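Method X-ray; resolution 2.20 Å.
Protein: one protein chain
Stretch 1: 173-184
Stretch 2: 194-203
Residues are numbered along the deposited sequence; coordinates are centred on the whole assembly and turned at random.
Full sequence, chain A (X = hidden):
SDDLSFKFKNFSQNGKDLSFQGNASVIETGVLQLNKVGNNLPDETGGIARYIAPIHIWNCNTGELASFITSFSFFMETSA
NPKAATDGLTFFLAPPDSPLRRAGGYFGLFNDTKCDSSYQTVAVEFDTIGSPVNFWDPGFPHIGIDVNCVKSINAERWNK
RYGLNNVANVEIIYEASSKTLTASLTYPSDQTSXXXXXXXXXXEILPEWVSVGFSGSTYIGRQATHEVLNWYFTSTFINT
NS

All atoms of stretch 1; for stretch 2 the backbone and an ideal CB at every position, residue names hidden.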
# COMPACT_ATOMS: atom_id res chain seq x y z
N ILE A 173 -14.12 12.72 6.09
CA ILE A 173 -12.93 13.56 6.20
C ILE A 173 -12.41 13.78 7.63
O ILE A 173 -13.20 13.97 8.57
CB ILE A 173 -13.27 14.99 5.65
CG1 ILE A 173 -13.67 14.93 4.18
CG2 ILE A 173 -12.10 15.96 5.84
CD1 ILE A 173 -14.44 16.16 3.74
N TYR A 174 -11.10 13.70 7.80
CA TYR A 174 -10.55 13.94 9.12
C TYR A 174 -9.56 15.10 8.91
O TYR A 174 -8.63 14.98 8.10
CB TYR A 174 -9.84 12.73 9.74
CG TYR A 174 -9.35 13.02 11.16
CD1 TYR A 174 -10.25 13.17 12.23
CD2 TYR A 174 -8.00 13.17 11.44
CE1 TYR A 174 -9.82 13.48 13.52
CE2 TYR A 174 -7.55 13.48 12.73
CZ TYR A 174 -8.46 13.64 13.76
OH TYR A 174 -7.99 13.98 15.02
N GLU A 175 -9.85 16.24 9.53
CA GLU A 175 -8.98 17.40 9.41
C GLU A 175 -8.20 17.48 10.73
O GLU A 175 -8.76 17.86 11.76
CB GLU A 175 -9.81 18.67 9.22
CG GLU A 175 -8.92 19.88 9.09
CD GLU A 175 -9.68 21.17 9.32
OE1 GLU A 175 -9.48 21.79 10.39
OE2 GLU A 175 -10.47 21.56 8.43
N ALA A 176 -6.92 17.18 10.67
CA ALA A 176 -6.04 17.19 11.85
C ALA A 176 -5.94 18.48 12.68
O ALA A 176 -5.90 18.41 13.91
CB ALA A 176 -4.63 16.68 11.48
N SER A 177 -5.90 19.64 12.02
CA SER A 177 -5.80 20.92 12.74
C SER A 177 -6.94 21.17 13.72
O SER A 177 -6.69 21.61 14.84
CB SER A 177 -5.63 22.11 11.77
OG SER A 177 -6.67 22.12 10.80
N SER A 178 -8.18 20.87 13.34
CA SER A 178 -9.27 21.10 14.30
C SER A 178 -9.74 19.79 14.93
O SER A 178 -10.60 19.83 15.80
CB SER A 178 -10.45 21.78 13.64
OG SER A 178 -10.98 20.91 12.68
N LYS A 179 -9.16 18.66 14.52
CA LYS A 179 -9.53 17.32 15.05
C LYS A 179 -10.99 16.93 14.77
O LYS A 179 -11.58 16.14 15.51
CB LYS A 179 -9.23 17.24 16.55
CG LYS A 179 -7.74 17.15 16.82
CD LYS A 179 -7.40 17.19 18.28
CE LYS A 179 -7.29 18.61 18.79
NZ LYS A 179 -6.80 18.58 20.20
N THR A 180 -11.53 17.45 13.66
CA THR A 180 -12.92 17.20 13.23
C THR A 180 -13.08 15.99 12.30
O THR A 180 -12.33 15.85 11.33
CB THR A 180 -13.51 18.46 12.51
OG1 THR A 180 -13.48 19.59 13.40
CG2 THR A 180 -14.93 18.23 12.11
N LEU A 181 -14.01 15.10 12.63
CA LEU A 181 -14.29 13.91 11.83
C LEU A 181 -15.75 14.08 11.32
O LEU A 181 -16.68 14.15 12.12
CB LEU A 181 -14.16 12.63 12.68
CG LEU A 181 -14.43 11.30 11.98
CD1 LEU A 181 -13.42 11.09 10.84
CD2 LEU A 181 -14.30 10.17 12.99
N THR A 182 -15.92 14.25 10.01
CA THR A 182 -17.26 14.42 9.41
C THR A 182 -17.52 13.34 8.38
O THR A 182 -16.61 12.99 7.60
CB THR A 182 -17.40 15.78 8.69
OG1 THR A 182 -17.14 16.83 9.61
CG2 THR A 182 -18.83 15.99 8.17
N ALA A 183 -18.74 12.81 8.37
CA ALA A 183 -19.13 11.77 7.43
C ALA A 183 -20.47 12.19 6.85
O ALA A 183 -21.35 12.66 7.59
CB ALA A 183 -19.30 10.43 8.15
N SER A 184 -20.61 12.13 5.52
CA SER A 184 -21.87 12.50 4.88
C SER A 184 -22.27 11.47 3.83
O SER A 184 -21.41 10.79 3.21
CB SER A 184 -21.83 13.91 4.29
OG SER A 184 -20.87 13.99 3.29
N UNK A 194 -27.26 13.53 4.38
CA UNK A 194 -27.23 13.59 5.85
C UNK A 194 -25.77 13.54 6.29
O UNK A 194 -24.92 12.99 5.57
CB UNK A 194 -28.03 12.45 6.48
N UNK A 195 -25.47 14.15 7.42
CA UNK A 195 -24.09 14.13 7.90
C UNK A 195 -24.03 14.12 9.42
O UNK A 195 -24.98 14.55 10.10
CB UNK A 195 -23.32 15.34 7.36
N UNK A 196 -22.96 13.52 9.92
CA UNK A 196 -22.72 13.41 11.34
C UNK A 196 -21.27 13.84 11.54
O UNK A 196 -20.38 13.49 10.73
CB UNK A 196 -22.99 12.00 11.86
N UNK A 197 -21.02 14.56 12.63
CA UNK A 197 -19.69 15.06 12.94
C UNK A 197 -19.31 14.93 14.39
O UNK A 197 -20.19 14.92 15.26
CB UNK A 197 -19.58 16.53 12.53
N UNK A 198 -18.01 14.87 14.64
CA UNK A 198 -17.47 14.78 15.99
C UNK A 198 -16.03 15.28 16.06
O UNK A 198 -15.32 15.34 15.04
CB UNK A 198 -17.55 13.34 16.49
N UNK A 199 -15.60 15.66 17.26
CA UNK A 199 -14.24 16.15 17.48
C UNK A 199 -13.58 15.15 18.41
O UNK A 199 -13.99 14.99 19.56
CB UNK A 199 -14.22 17.57 18.06
N UNK A 200 -12.60 14.43 17.87
CA UNK A 200 -11.88 13.42 18.62
C UNK A 200 -10.38 13.40 18.27
O UNK A 200 -9.99 13.48 17.10
CB UNK A 200 -12.50 12.05 18.36
N UNK A 201 -9.57 13.37 19.31
CA UNK A 201 -8.11 13.36 19.19
C UNK A 201 -7.61 11.94 18.92
O UNK A 201 -7.39 11.15 19.85
CB UNK A 201 -7.46 13.92 20.46
N UNK A 202 -7.32 11.66 17.66
CA UNK A 202 -6.84 10.36 17.26
C UNK A 202 -5.55 9.87 17.92
O UNK A 202 -5.39 8.67 18.12
CB UNK A 202 -6.64 10.37 15.74
N UNK A 203 -4.66 10.79 18.32
CA UNK A 203 -3.39 10.42 18.97
C UNK A 203 -3.63 9.78 20.32
O UNK A 203 -2.77 9.08 20.85
CB UNK A 203 -2.49 11.65 19.13

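Strand 194-199 runs antiparallel to strand 180-184, and its backbone fixes much of the contact before any side chain is considered.

Position 194 is extended, and its CB has nothing of stretch 1 within 5.5 Å. Stretch 1 sets little limit here; apolar or polar residues of any size would suit. The residue is Ile194, chi1 p; its backbone O receives a CA-H...O contact from Ser184 CA at 3.2 Å.

Position 195 pairs with Ser184 on the face that also carries Thr180 and Thr182. The ideal CB lies 3.7 Å from Ser184 CB. A small or polar side chain would suit, though larger ones could leave along the face. It is Ser195, with CB 3.6 Å from Ser184 CB.

Position 196 points to the other face, beside Ala183. Its backbone is held by two hydrogen bonds, Ala183 N to its O and its N to Ala183 O, both 3.0 Å. The small Ala183 leaves room for an apolar residue, branched or not. It is Val196, chi1 p; CG1 lies 4.1 Å from Ala183 CB.

Position 197 returns to the threonine face. Its ideal CB is 3.8 Å from Thr182 OG1 and 5.0 Å from Thr180 CG2. Ser, Thr or Val would fit, and a hydroxyl could find a partner. Thr197 meets both neighbours: OG1 makes a weak hydrogen bond with Thr182 OG1 at 3.3 Å, and CG2 lies 3.6 Å from Thr180 CG2.

Position 198 pairs with Leu181 through N to Leu181 O (2.9 Å) and Leu181 N to O (2.8 Å). CB points to the face of Leu181, but its nearest visible neighbour is Leu181 O, 4.5 Å away. Small, polar or apolar residues would suit. Ser198 is small, and its hydroxyl makes no hydrogen bond to stretch 1.

Position 199 pairs with Thr180 and points to the face of Thr180 and Thr182, with the ideal CB 3.9 Å from Lys179 O. An aliphatic residue could cover this backbone. Ile199 CG2 is 3.7 Å from Ser178 O, by the backbone; CG1 is 4.1 Å from the Thr180 side chain at OG1.

Position 200 points away, so its backbone matters most. N donates to Lys179 O at 3.1 Å; O accepts from Tyr174 OH at 2.9 Å. Apolar or polar side chains would do. It is Val200.

Position 201 points sideways, with the ideal CB 3.9 Å from Lys179 CD. The lysine favours an acid, but a polar residue would also serve. Asp201 OD1 stays 4.3 Å from Lys179 NZ, beyond a salt bridge.

Position 202 points toward stretch 1, with the ideal CB 3.9 Å from Tyr174 OH. The ring favours an apolar or aromatic side chain, though the hydroxyl could also take a polar one. Leu202 lays CD2 over one ring face, 3.4 Å from Tyr174 CE2.

Position 203 points sideways, with nothing of stretch 1 near its CB. Polar or charged residues would suit, among others. The end of Lys203 leads away, and its backbone N donates to Asp201 OD2 at 3.3 Å.

Stretch 2 194-203: ISVTSIVDLK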
# COMPACT_ATOMS: atom_id res chain seq x y z
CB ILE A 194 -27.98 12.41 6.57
CG1 ILE A 194 -27.34 11.08 6.23
CG2 ILE A 194 -29.46 12.35 6.20
CD1 ILE A 194 -27.89 9.98 7.09
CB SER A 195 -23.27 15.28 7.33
OG SER A 195 -23.80 16.52 7.69
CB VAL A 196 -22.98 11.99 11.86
CG1 VAL A 196 -21.99 10.99 11.24
CG2 VAL A 196 -22.93 11.99 13.37
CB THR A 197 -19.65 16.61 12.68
OG1 THR A 197 -19.99 16.89 11.33
CG2 THR A 197 -18.31 17.18 12.95
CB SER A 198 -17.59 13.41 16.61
OG SER A 198 -17.55 13.58 18.03
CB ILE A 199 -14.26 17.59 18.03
CG1 ILE A 199 -15.05 18.47 17.05
CG2 ILE A 199 -12.83 18.10 18.22
CD1 ILE A 199 -15.00 19.95 17.27
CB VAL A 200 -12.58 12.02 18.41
CG1 VAL A 200 -12.88 11.79 16.96
CG2 VAL A 200 -11.71 10.88 18.91
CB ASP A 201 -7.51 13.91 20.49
CG ASP A 201 -6.01 14.13 20.40
OD1 ASP A 201 -5.44 14.65 21.39
OD2 ASP A 201 -5.39 13.79 19.37
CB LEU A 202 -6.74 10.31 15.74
CG LEU A 202 -7.83 9.60 14.94
CD1 LEU A 202 -9.24 9.67 15.53
CD2 LEU A 202 -7.77 10.14 13.52
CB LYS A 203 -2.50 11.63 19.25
CG LYS A 203 -1.83 12.24 18.07
CD LYS A 203 -0.93 13.36 18.55
CE LYS A 203 0.06 12.85 19.59
NZ LYS A 203 1.02 13.90 20.04
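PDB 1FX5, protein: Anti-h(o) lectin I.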